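Local coordinates for protein dihydrophenazinedicarboxylate synthase (Burkholderia, PDB 4HMW) that catalyses FMN-dependent oxidations by molecular oxygen in the terminal steps of core phenazine biosynthesis, releasing hydrogen peroxide, at residues G77-T82 against G177-P182; L52-A57 against R66-S71; W97-L102 against M112-A117; L33-L38 against S71-R76. All coordinates share one frame; numbering follows the deposited sequence. Where two conformers were deposited one is given.

Interaction 1. Residues G77-T82 against G177-P182. With FMN (flavin mononucleotide), chain D.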
# COMPACT_ATOMS: atom_id res chain seq x y z
N GLY B 77 -2.27 -10.62 15.71
CA GLY B 77 -1.98 -10.01 14.43
C GLY B 77 -2.81 -10.50 13.28
O GLY B 77 -3.83 -11.17 13.44
N VAL B 78 -2.36 -10.15 12.09
CA VAL B 78 -3.07 -10.35 10.85
C VAL B 78 -2.49 -11.53 10.08
O VAL B 78 -1.31 -11.54 9.76
CB VAL B 78 -2.92 -9.09 10.02
CG1 VAL B 78 -3.61 -9.28 8.68
CG2 VAL B 78 -3.51 -7.88 10.79
N ILE B 79 -3.34 -12.50 9.76
CA ILE B 79 -2.88 -13.76 9.18
C ILE B 79 -3.07 -13.70 7.67
O ILE B 79 -4.13 -13.27 7.19
CB ILE B 79 -3.65 -14.90 9.78
CG1 ILE B 79 -3.22 -15.04 11.24
CG2 ILE B 79 -3.42 -16.21 9.01
CD1 ILE B 79 -3.89 -16.17 11.96
N PHE B 80 -2.03 -14.06 6.93
CA PHE B 80 -2.13 -14.18 5.46
C PHE B 80 -1.34 -15.37 4.97
O PHE B 80 -0.48 -15.88 5.68
CB PHE B 80 -1.69 -12.88 4.76
CG PHE B 80 -0.27 -12.55 4.94
CD1 PHE B 80 0.17 -11.87 6.07
CD2 PHE B 80 0.66 -12.90 3.97
CE1 PHE B 80 1.51 -11.54 6.22
CE2 PHE B 80 1.99 -12.60 4.13
CZ PHE B 80 2.42 -11.92 5.27
N CYS B 81 -1.62 -15.79 3.74
CA CYS B 81 -0.88 -16.89 3.09
C CYS B 81 -0.18 -16.44 1.80
O CYS B 81 -0.66 -15.57 1.10
CB CYS B 81 -1.83 -18.02 2.71
SG CYS B 81 -2.59 -18.79 4.11
N THR B 82 0.92 -17.09 1.48
CA THR B 82 1.64 -16.76 0.28
C THR B 82 2.65 -17.87 -0.01
O THR B 82 2.71 -18.85 0.69
CB THR B 82 2.35 -15.42 0.42
OG1 THR B 82 2.78 -15.01 -0.89
CG2 THR B 82 3.56 -15.50 1.38
N GLY B 177 1.61 -19.84 5.86
CA GLY B 177 0.96 -18.69 6.45
C GLY B 177 1.93 -17.90 7.31
O GLY B 177 2.93 -18.45 7.82
N TYR B 178 1.64 -16.61 7.46
CA TYR B 178 2.39 -15.70 8.33
C TYR B 178 1.40 -14.95 9.20
O TYR B 178 0.28 -14.73 8.79
CB TYR B 178 3.18 -14.64 7.52
CG TYR B 178 4.32 -15.22 6.73
CD1 TYR B 178 5.58 -15.37 7.28
CD2 TYR B 178 4.13 -15.62 5.43
CE1 TYR B 178 6.60 -15.91 6.53
CE2 TYR B 178 5.12 -16.15 4.70
CZ TYR B 178 6.35 -16.30 5.23
OH TYR B 178 7.34 -16.85 4.44
N ARG B 179 1.83 -14.56 10.39
CA ARG B 179 1.12 -13.57 11.18
C ARG B 179 1.91 -12.26 11.20
O ARG B 179 3.05 -12.23 11.64
CB ARG B 179 0.87 -14.08 12.60
CG ARG B 179 -0.04 -13.12 13.45
CD ARG B 179 -0.13 -13.57 14.89
NE ARG B 179 -0.66 -14.92 15.01
CZ ARG B 179 0.04 -16.04 15.20
NH1 ARG B 179 -0.61 -17.18 15.27
NH2 ARG B 179 1.37 -16.04 15.34
N LEU B 180 1.29 -11.18 10.73
CA LEU B 180 1.88 -9.88 10.85
C LEU B 180 1.55 -9.36 12.22
O LEU B 180 0.42 -9.01 12.49
CB LEU B 180 1.38 -8.96 9.73
CG LEU B 180 1.88 -7.51 9.73
CD1 LEU B 180 3.39 -7.47 9.67
CD2 LEU B 180 1.26 -6.71 8.58
N GLU B 181 2.55 -9.34 13.09
CA GLU B 181 2.38 -8.92 14.48
C GLU B 181 2.89 -7.49 14.64
O GLU B 181 4.08 -7.20 14.40
CB GLU B 181 3.15 -9.86 15.44
CG GLU B 181 2.77 -11.30 15.28
CD GLU B 181 3.32 -12.19 16.38
OE1 GLU B 181 4.28 -11.78 17.09
OE2 GLU B 181 2.81 -13.33 16.51
N PRO B 182 1.99 -6.58 15.01
CA PRO B 182 2.40 -5.17 14.97
C PRO B 182 3.26 -4.77 16.15
O PRO B 182 3.03 -5.26 17.26
CB PRO B 182 1.05 -4.43 15.03
CG PRO B 182 0.13 -5.37 15.71
CD PRO B 182 0.55 -6.74 15.27
N1 FMN D . -0.86 -13.09 -3.21
C2 FMN D . -0.62 -13.97 -2.19
O2 FMN D . 0.44 -14.62 -2.19
N3 FMN D . -1.54 -14.15 -1.17
C4 FMN D . -2.72 -13.44 -1.15
O4 FMN D . -3.52 -13.61 -0.21
C4A FMN D . -2.98 -12.54 -2.19
N5 FMN D . -4.16 -11.83 -2.20
C5A FMN D . -4.38 -10.91 -3.23
C6 FMN D . -5.56 -10.17 -3.22
C7 FMN D . -5.79 -9.23 -4.21
C7M FMN D . -7.08 -8.43 -4.21
C8 FMN D . -4.85 -9.06 -5.23
C8M FMN D . -5.09 -8.06 -6.33
C9 FMN D . -3.67 -9.81 -5.24
C9A FMN D . -3.43 -10.72 -4.24
N10 FMN D . -2.26 -11.49 -4.26
C10 FMN D . -2.04 -12.36 -3.22
C1' FMN D . -1.23 -11.34 -5.34
C2' FMN D . -0.16 -10.36 -4.93
O2' FMN D . -0.63 -9.04 -5.14
C3' FMN D . 1.14 -10.56 -5.70
O3' FMN D . 0.92 -10.65 -7.10
C4' FMN D . 1.89 -11.78 -5.19
O4' FMN D . 1.56 -12.41 -3.97
C5' FMN D . 3.31 -11.89 -5.67
O5' FMN D . 3.97 -10.91 -4.90
P FMN D . 5.58 -10.76 -4.84
O1P FMN D . 6.00 -11.74 -3.79
O2P FMN D . 6.12 -11.08 -6.24
O3P FMN D . 5.81 -9.31 -4.44
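Phe80 lays one ring face under CB of Tyr178, a CH-pi contact with CB 4.0 Å from the centroid of the Phe80 ring. The two residues are a hydrogen-bonded pair of an antiparallel ladder in the curled sheet of the FMN-binding fold, joining strand 77-83 to strand 175-182. The Tyr178 ring itself has slid off: the planes are 24° from parallel, yet the rings hardly overlap. Chi1 of 65° sets Phe80 CG between the backbone N and the carbonyl carbon, and from there the ring lies beneath Tyr178 CB. Leu180 CB comes up at the edge of the same ring, and beyond Tyr178 the methyl CG2 of Thr82 sits against the edge of the phenol, 3.7 Å from Tyr178 CE2. Two pairs of backbone bonds, Val78 with Leu180 and Phe80 with Tyr178, lock the register. On the other sheet face the aliphatic part of Arg179 packs over Gly77, whose CA lies 3.2 Å from Leu180 O; the guanidinium makes a salt bridge from NE to Asp74, and NH2 pairs with Glu181. The end of strand 77-83 serves the cofactor. FMN N3 donates to Cys81 O at 2.8 Å, and Thr82, whose OG1 lies anti to the backbone N (chi1 -167°), turns this hydroxyl to the neighbouring carbonyl of the flavin, with OG1 2.7 Å from FMN O2.

Interaction 2. Residues L52-A57 against R66-S71. With FMN (flavin mononucleotide), chain D.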
# COMPACT_ATOMS: atom_id res chain seq x y z
N LEU B 52 -4.83 -5.47 1.60
CA LEU B 52 -3.76 -4.87 2.35
C LEU B 52 -2.56 -4.63 1.42
O LEU B 52 -2.08 -5.56 0.74
CB LEU B 52 -3.37 -5.88 3.45
CG LEU B 52 -2.29 -5.47 4.47
CD1 LEU B 52 -2.87 -4.46 5.44
CD2 LEU B 52 -1.74 -6.67 5.21
N ALA B 53 -2.08 -3.40 1.36
CA ALA B 53 -0.85 -3.12 0.63
C ALA B 53 0.33 -3.49 1.51
O ALA B 53 0.64 -2.78 2.46
CB ALA B 53 -0.80 -1.66 0.26
N LEU B 54 0.94 -4.65 1.21
CA LEU B 54 2.02 -5.20 2.03
C LEU B 54 3.40 -4.87 1.47
O LEU B 54 3.74 -5.29 0.36
CB LEU B 54 1.89 -6.73 2.14
CG LEU B 54 2.90 -7.41 3.07
CD1 LEU B 54 2.62 -7.12 4.51
CD2 LEU B 54 2.89 -8.89 2.84
N ALA B 55 4.20 -4.17 2.26
CA ALA B 55 5.56 -3.76 1.90
C ALA B 55 6.58 -4.56 2.69
O ALA B 55 6.42 -4.78 3.89
CB ALA B 55 5.74 -2.29 2.16
N THR B 56 7.62 -5.00 1.97
CA THR B 56 8.72 -5.78 2.52
C THR B 56 10.00 -5.18 1.90
O THR B 56 9.95 -4.41 0.96
CB THR B 56 8.60 -7.26 2.17
OG1 THR B 56 8.44 -7.42 0.76
CG2 THR B 56 7.43 -7.90 2.90
N ALA B 57 11.16 -5.54 2.44
CA ALA B 57 12.42 -5.04 1.90
C ALA B 57 13.50 -6.11 1.82
O ALA B 57 13.51 -7.09 2.58
CB ALA B 57 12.91 -3.85 2.66
N ARG B 66 2.89 -5.17 -2.69
CA ARG B 66 1.84 -5.85 -3.43
C ARG B 66 0.61 -5.97 -2.54
O ARG B 66 0.69 -5.89 -1.30
CB ARG B 66 2.29 -7.26 -3.86
CG ARG B 66 2.33 -8.31 -2.75
CD ARG B 66 3.38 -8.04 -1.72
NE ARG B 66 4.71 -8.16 -2.27
CZ ARG B 66 5.83 -7.76 -1.68
NH1 ARG B 66 5.86 -7.09 -0.55
NH2 ARG B 66 6.98 -8.03 -2.25
N VAL B 67 -0.53 -6.17 -3.16
CA VAL B 67 -1.73 -6.39 -2.41
C VAL B 67 -1.83 -7.87 -1.95
O VAL B 67 -1.52 -8.80 -2.69
CB VAL B 67 -3.02 -6.08 -3.26
CG1 VAL B 67 -4.30 -6.50 -2.50
CG2 VAL B 67 -3.07 -4.57 -3.70
N ILE B 68 -2.23 -8.03 -0.70
CA ILE B 68 -2.57 -9.30 -0.10
C ILE B 68 -3.96 -9.16 0.52
O ILE B 68 -4.21 -8.17 1.19
CB ILE B 68 -1.60 -9.60 1.05
CG1 ILE B 68 -0.18 -9.69 0.52
CG2 ILE B 68 -1.98 -10.83 1.73
CD1 ILE B 68 0.02 -10.83 -0.37
N ALA B 69 -4.83 -10.15 0.34
CA ALA B 69 -6.09 -10.13 1.09
C ALA B 69 -5.92 -11.04 2.28
O ALA B 69 -5.79 -12.26 2.10
CB ALA B 69 -7.26 -10.59 0.22
N PHE B 70 -5.91 -10.48 3.49
CA PHE B 70 -5.62 -11.30 4.67
C PHE B 70 -6.76 -12.26 4.99
O PHE B 70 -7.90 -11.99 4.65
CB PHE B 70 -5.22 -10.43 5.89
CG PHE B 70 -6.27 -9.50 6.37
CD1 PHE B 70 -7.27 -9.96 7.21
CD2 PHE B 70 -6.26 -8.16 5.98
CE1 PHE B 70 -8.22 -9.11 7.68
CE2 PHE B 70 -7.24 -7.30 6.46
CZ PHE B 70 -8.22 -7.79 7.30
N SER B 71 -6.41 -13.40 5.58
CA SER B 71 -7.37 -14.46 5.89
C SER B 71 -8.19 -14.14 7.11
O SER B 71 -9.40 -14.29 7.10
CB SER B 71 -6.61 -15.76 6.20
OG SER B 71 -5.53 -15.95 5.32
N1 FMN D . -0.86 -13.09 -3.21
C2 FMN D . -0.62 -13.97 -2.19
O2 FMN D . 0.44 -14.62 -2.19
N3 FMN D . -1.54 -14.15 -1.17
C4 FMN D . -2.72 -13.44 -1.15
O4 FMN D . -3.52 -13.61 -0.21
C4A FMN D . -2.98 -12.54 -2.19
N5 FMN D . -4.16 -11.83 -2.20
C5A FMN D . -4.38 -10.91 -3.23
C6 FMN D . -5.56 -10.17 -3.22
C7 FMN D . -5.79 -9.23 -4.21
C7M FMN D . -7.08 -8.43 -4.21
C8 FMN D . -4.85 -9.06 -5.23
C8M FMN D . -5.09 -8.06 -6.33
C9 FMN D . -3.67 -9.81 -5.24
C9A FMN D . -3.43 -10.72 -4.24
N10 FMN D . -2.26 -11.49 -4.26
C10 FMN D . -2.04 -12.36 -3.22
C1' FMN D . -1.23 -11.34 -5.34
C2' FMN D . -0.16 -10.36 -4.93
O2' FMN D . -0.63 -9.04 -5.14
C3' FMN D . 1.14 -10.56 -5.70
O3' FMN D . 0.92 -10.65 -7.10
C4' FMN D . 1.89 -11.78 -5.19
O4' FMN D . 1.56 -12.41 -3.97
C5' FMN D . 3.31 -11.89 -5.67
O5' FMN D . 3.97 -10.91 -4.90
P FMN D . 5.58 -10.76 -4.84
O1P FMN D . 6.00 -11.74 -3.79
O2P FMN D . 6.12 -11.08 -6.24
O3P FMN D . 5.81 -9.31 -4.44
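Leu52 opens the pairing with strand 63-74 by exchanging two backbone bonds with Ile68, while its CB lies 3.3 Å from Ile68 O and also meets the edge of the Phe70 ring. Ala53 stands opposite Val67 as a non-hydrogen-bonded pair of this beta hairpin. Leu54 then does double work. Its CD2 packs on Ile68 CG1, and its carbonyl takes two donors from Arg66, backbone N and NH1, arriving from opposite faces of the carbonyl plane; NH1 stands 2.9 Å from Leu54 O and 40° out of that plane. Past Ala55, Thr56 meets the arginine at about a right angle, OG1 2.9 Å from Arg66 NH1, and the same hydroxyl is held by Glu91. Bends at chi2 (-67°) and chi3 (-66°) set Arg66 CD and NE; the guanidinium lies beside the partner strand and presents another edge to the FMN phosphate: NE is 2.7 Å and NH2 2.8 Å from FMN O3P. Fixing NH1 on Leu54 and Thr56 thus orients the group that grips the phosphate. Further along, Val67 O accepts from the ribityl FMN O2' at 2.6 Å, and Ile68 CD1 packs on the pyrimidine part of the flavin. Strand 51-57 has strand 97-104 on its other edge, helix 87-95 reaches Thr56, Arg66 and Ile68, strand 77-83 packs Phe80 against Leu54 and Ile68, and the second subunit meets Ala53 and Ala55 with its own copies.

Interaction 3. Residues W97-L102 against M112-A117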
# COMPACT_ATOMS: atom_id res chain seq x y z
N TRP B 97 11.01 -7.39 8.82
CA TRP B 97 10.12 -6.24 8.96
C TRP B 97 9.12 -6.18 7.80
O TRP B 97 9.45 -6.50 6.64
CB TRP B 97 10.91 -4.94 9.01
CG TRP B 97 11.95 -4.79 10.08
CD1 TRP B 97 13.31 -4.73 9.86
CD2 TRP B 97 11.77 -4.65 11.50
NE1 TRP B 97 13.97 -4.54 11.05
CE2 TRP B 97 13.06 -4.51 12.08
CE3 TRP B 97 10.66 -4.63 12.35
CZ2 TRP B 97 13.26 -4.34 13.46
CZ3 TRP B 97 10.86 -4.47 13.73
CH2 TRP B 97 12.16 -4.35 14.26
N ALA B 98 7.89 -5.79 8.11
CA ALA B 98 6.88 -5.56 7.09
C ALA B 98 5.93 -4.47 7.53
O ALA B 98 5.78 -4.19 8.73
CB ALA B 98 6.12 -6.81 6.79
N SER B 99 5.23 -3.90 6.56
CA SER B 99 4.20 -2.91 6.87
C SER B 99 3.03 -3.16 5.96
O SER B 99 3.21 -3.43 4.79
CB SER B 99 4.75 -1.50 6.65
OG SER B 99 3.77 -0.53 6.98
N GLY B 100 1.83 -3.08 6.51
CA GLY B 100 0.64 -3.25 5.72
C GLY B 100 -0.25 -2.03 5.82
O GLY B 100 -0.33 -1.45 6.87
N LEU B 101 -0.90 -1.64 4.72
CA LEU B 101 -1.76 -0.47 4.72
C LEU B 101 -3.13 -0.85 4.19
O LEU B 101 -3.24 -1.42 3.10
CB LEU B 101 -1.14 0.64 3.85
CG LEU B 101 -1.90 1.98 3.86
CD1 LEU B 101 -1.78 2.61 5.23
CD2 LEU B 101 -1.35 2.93 2.77
N LEU B 102 -4.17 -0.51 4.94
CA LEU B 102 -5.57 -0.60 4.47
C LEU B 102 -6.06 0.79 4.19
O LEU B 102 -5.73 1.73 4.93
CB LEU B 102 -6.46 -1.21 5.56
CG LEU B 102 -6.16 -2.63 6.01
CD1 LEU B 102 -7.00 -3.09 7.23
CD2 LEU B 102 -6.35 -3.56 4.83
N MET B 112 -2.51 1.64 9.23
CA MET B 112 -1.14 1.22 8.96
C MET B 112 -0.74 0.24 10.04
O MET B 112 -0.93 0.53 11.22
CB MET B 112 -0.18 2.39 9.04
CG MET B 112 1.25 1.98 8.80
SD MET B 112 2.50 3.17 9.26
CE MET B 112 2.55 2.88 11.04
N ILE B 113 -0.19 -0.91 9.64
CA ILE B 113 0.22 -1.96 10.56
C ILE B 113 1.67 -2.24 10.27
O ILE B 113 2.00 -2.75 9.21
CB ILE B 113 -0.62 -3.23 10.34
CG1 ILE B 113 -2.11 -2.87 10.39
CG2 ILE B 113 -0.32 -4.35 11.35
CD1 ILE B 113 -3.04 -3.89 9.75
N SER B 114 2.57 -1.87 11.16
CA SER B 114 3.98 -2.13 10.95
C SER B 114 4.48 -3.10 11.99
O SER B 114 4.21 -2.94 13.18
CB SER B 114 4.78 -0.84 11.01
OG SER B 114 4.57 -0.08 9.84
N GLY B 115 5.19 -4.13 11.53
CA GLY B 115 5.60 -5.17 12.43
C GLY B 115 6.56 -6.15 11.80
O GLY B 115 7.36 -5.79 10.93
N GLN B 116 6.50 -7.37 12.31
CA GLN B 116 7.23 -8.49 11.75
C GLN B 116 6.27 -9.60 11.38
O GLN B 116 5.24 -9.81 12.03
CB GLN B 116 8.24 -8.99 12.78
CG GLN B 116 9.41 -8.04 12.98
CD GLN B 116 10.36 -8.53 14.04
OE1 GLN B 116 11.10 -9.51 13.83
NE2 GLN B 116 10.33 -7.88 15.20
N ALA B 117 6.59 -10.31 10.30
CA ALA B 117 5.78 -11.42 9.86
C ALA B 117 6.32 -12.70 10.47
O ALA B 117 7.45 -13.06 10.23
CB ALA B 117 5.80 -11.51 8.35
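Trp97 lies side by side with Gln116 at one end of the hairpin formed by strands 97-104 and 109-119. From Trp97 CB, 4.1 Å from Gly115 O, the side chain leaves with CG anti to the carbonyl carbon (chi1 -58°), and the six-membered ring comes back over the partner strand. CE3 meets Gln116 CG at 3.7 Å; next along the rim, CZ3 has Gln116 NE2 at 3.8 Å, and CH2 is the last to feel that nitrogen. Gln116 CD is over the indole face, but the amide and ring planes stand 53° apart, so the two are not stacked flat. On the far side of the bicycle NE1 makes a weak bond to Asp60 O of the second subunit. Inward, Ala98 with Gly115 and Gly100 with Ile113 are the hydrogen-bonded pairs, with Gly100 N 2.7 Å from Ile113 O. Between them the hydroxyls of Ser99 and Ser114 face each other, OG to OG 3.0 Å. Beyond Gly100, Leu101 CD1 closes on Met112 CB at 4.1 Å. The two serines project toward the second subunit, where Ser114 OG bonds to Ile63 O and Ser99 OG to Ser65 OG. Ala98 and Ile113, on the opposite face, pack on Leu180 instead. Thus one face packs carbon within the subunit, while the serine face sets two buried hydroxyls, with polar partners in the second subunit, beside the carbon of Leu101 and Met112.

Interaction 4. Residues L33-L38 against S71-R76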
# COMPACT_ATOMS: atom_id res chain seq x y z
N LEU B 33 -9.26 -2.22 18.12
CA LEU B 33 -9.76 -1.12 17.31
C LEU B 33 -9.75 -1.52 15.83
O LEU B 33 -10.67 -1.19 15.09
CB LEU B 33 -8.93 0.15 17.53
CG LEU B 33 -9.40 1.42 16.84
CD1 LEU B 33 -10.83 1.73 17.21
CD2 LEU B 33 -8.50 2.64 17.13
N LEU B 34 -8.73 -2.26 15.42
CA LEU B 34 -8.69 -2.78 14.05
C LEU B 34 -9.93 -3.60 13.75
O LEU B 34 -10.56 -3.43 12.71
CB LEU B 34 -7.42 -3.61 13.84
CG LEU B 34 -7.27 -4.43 12.56
CD1 LEU B 34 -7.32 -3.53 11.35
CD2 LEU B 34 -5.93 -5.23 12.63
N LYS B 35 -10.29 -4.50 14.65
CA LYS B 35 -11.47 -5.31 14.44
C LYS B 35 -12.75 -4.49 14.40
O LYS B 35 -13.67 -4.80 13.62
CB LYS B 35 -11.58 -6.42 15.47
CG LYS B 35 -10.48 -7.47 15.36
CD LYS B 35 -10.71 -8.61 16.38
CE LYS B 35 -9.61 -9.62 16.26
NZ LYS B 35 -9.59 -10.54 17.41
N ARG B 36 -12.83 -3.46 15.24
CA ARG B 36 -14.03 -2.63 15.27
C ARG B 36 -14.17 -1.91 13.94
O ARG B 36 -15.25 -1.85 13.35
CB ARG B 36 -13.96 -1.60 16.39
CG ARG B 36 -14.27 -2.14 17.78
CD ARG B 36 -14.32 -0.99 18.80
NE ARG B 36 -14.11 -1.50 20.14
CZ ARG B 36 -13.82 -0.74 21.19
NH1 ARG B 36 -13.73 0.57 21.05
NH2 ARG B 36 -13.63 -1.32 22.39
N TRP B 37 -13.05 -1.36 13.44
CA TRP B 37 -13.05 -0.66 12.20
C TRP B 37 -13.43 -1.56 11.03
O TRP B 37 -14.18 -1.12 10.14
CB TRP B 37 -11.71 0.09 11.94
CG TRP B 37 -11.64 1.42 12.59
CD1 TRP B 37 -12.31 1.84 13.70
CD2 TRP B 37 -10.85 2.56 12.15
NE1 TRP B 37 -12.03 3.16 13.95
CE2 TRP B 37 -11.13 3.63 13.03
CE3 TRP B 37 -9.99 2.76 11.09
CZ2 TRP B 37 -10.56 4.90 12.88
CZ3 TRP B 37 -9.39 4.01 10.95
CH2 TRP B 37 -9.68 5.07 11.84
N LEU B 38 -12.91 -2.79 11.02
CA LEU B 38 -13.25 -3.72 9.95
C LEU B 38 -14.74 -4.08 9.98
O LEU B 38 -15.39 -4.24 8.94
CB LEU B 38 -12.42 -5.01 10.03
CG LEU B 38 -11.04 -4.82 9.41
CD1 LEU B 38 -10.05 -5.78 9.96
CD2 LEU B 38 -11.11 -4.99 7.90
N SER B 71 -6.41 -13.40 5.58
CA SER B 71 -7.37 -14.46 5.89
C SER B 71 -8.19 -14.14 7.11
O SER B 71 -9.40 -14.29 7.10
CB SER B 71 -6.61 -15.76 6.20
OG SER B 71 -5.53 -15.95 5.32
N SER B 72 -7.51 -13.72 8.17
CA SER B 72 -8.16 -13.50 9.45
C SER B 72 -7.29 -12.64 10.35
O SER B 72 -6.14 -12.33 10.02
CB SER B 72 -8.46 -14.82 10.17
OG SER B 72 -7.25 -15.53 10.46
N ILE B 73 -7.86 -12.28 11.51
CA ILE B 73 -7.15 -11.52 12.51
C ILE B 73 -7.36 -12.20 13.84
O ILE B 73 -8.51 -12.44 14.25
CB ILE B 73 -7.68 -10.10 12.59
CG1 ILE B 73 -7.44 -9.41 11.24
CG2 ILE B 73 -6.97 -9.29 13.65
CD1 ILE B 73 -7.96 -8.04 11.19
N ASP B 74 -6.28 -12.53 14.52
CA ASP B 74 -6.40 -13.04 15.88
C ASP B 74 -5.85 -12.01 16.85
O ASP B 74 -5.46 -10.90 16.43
CB ASP B 74 -5.74 -14.41 16.01
CG ASP B 74 -4.22 -14.38 15.84
OD1 ASP B 74 -3.62 -13.31 16.00
OD2 ASP B 74 -3.62 -15.46 15.58
N ASP B 75 -5.76 -12.35 18.12
CA ASP B 75 -5.35 -11.37 19.13
C ASP B 75 -3.92 -10.89 19.02
O ASP B 75 -3.54 -9.93 19.68
CB ASP B 75 -5.56 -11.94 20.52
CG ASP B 75 -7.00 -12.29 20.77
OD1 ASP B 75 -7.41 -13.42 20.39
OD2 ASP B 75 -7.74 -11.44 21.32
N ARG B 76 -3.12 -11.54 18.18
CA ARG B 76 -1.72 -11.17 18.04
C ARG B 76 -1.39 -10.53 16.69
O ARG B 76 -0.30 -9.99 16.53
CB ARG B 76 -0.82 -12.38 18.26
CG ARG B 76 -0.73 -12.86 19.71
CD ARG B 76 0.28 -14.00 19.85
NE ARG B 76 -0.26 -15.26 19.33
CZ ARG B 76 0.47 -16.33 19.01
NH1 ARG B 76 1.80 -16.30 19.14
NH2 ARG B 76 -0.12 -17.43 18.55
O HOH W 1 -9.38 -8.88 19.63
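Helix 30-43 packs against the outer end of the long strand 63-74 of the FMN-binding sheet, just before that strand turns into strand 77-83. Ile73 is the residue that reaches the helix. Its CD1 meets Leu38 CD1 tip to tip at 3.3 Å, tighter than carbon atoms usually sit, and touches Leu34 CD2 at 3.8 Å. Both leucines approach from successive turns of the helix, so the end of the isoleucine rests against both. The other branch of Ile73, CG2, is met by Lys35. That lysine runs extended beyond CG (chi2 -176°, chi3 -179°) and slides past Ile73 in the opposite direction, CE coming 3.7 Å from Ile73 CG2 and 3.6 Å from Ile73 O. Beyond CE the ammonium group moves toward the turn. NZ stays 4.4 Å from Asp75 OD2, too far for a salt bridge, but a water 2.8 Å from Lys35 NZ links the two, its bond to the carboxylate being weak. The attraction is probably modest at this outer edge of the contact. In the turn itself Asp74 OD1 accepts from Arg76 N, 2.9 Å away, making an Asx turn; the donor stands 40° out of the carboxylate plane. At the start of the segment Ser71 and Ser72 both face Ile79 in a classic beta bulge. Around the contact, Leu34 also packs on Val78 of strand 77-83, Ile111 of strand 109-119 and Met185 of strand 184-189, so the helix lies across several strands of the sheet.

Three of the contacts are strand pairs of one curled antiparallel sheet; interaction 4 packs helix 30-43 on it. Interactions 2 and 3 are hairpins, with centres about 8 Å apart, zipped together by bonds between strands 51-57 and 97-104, and both face the second subunit. Interaction 1 brings in the late strand 175-182, which bonds to strand 109-119, so the loop it closes encloses interaction 3. Interaction 2 is nested inside the loop of interaction 4 and shares Ser71 with it; their centres lie about 15 Å apart, with Phe70 touching Leu38. Strands 63-74 and 77-83, neighbours in sequence and sheet, carry interactions 2 and 1 to the same FMN, gripping its phosphate, ribityl chain and pyrimidine edge.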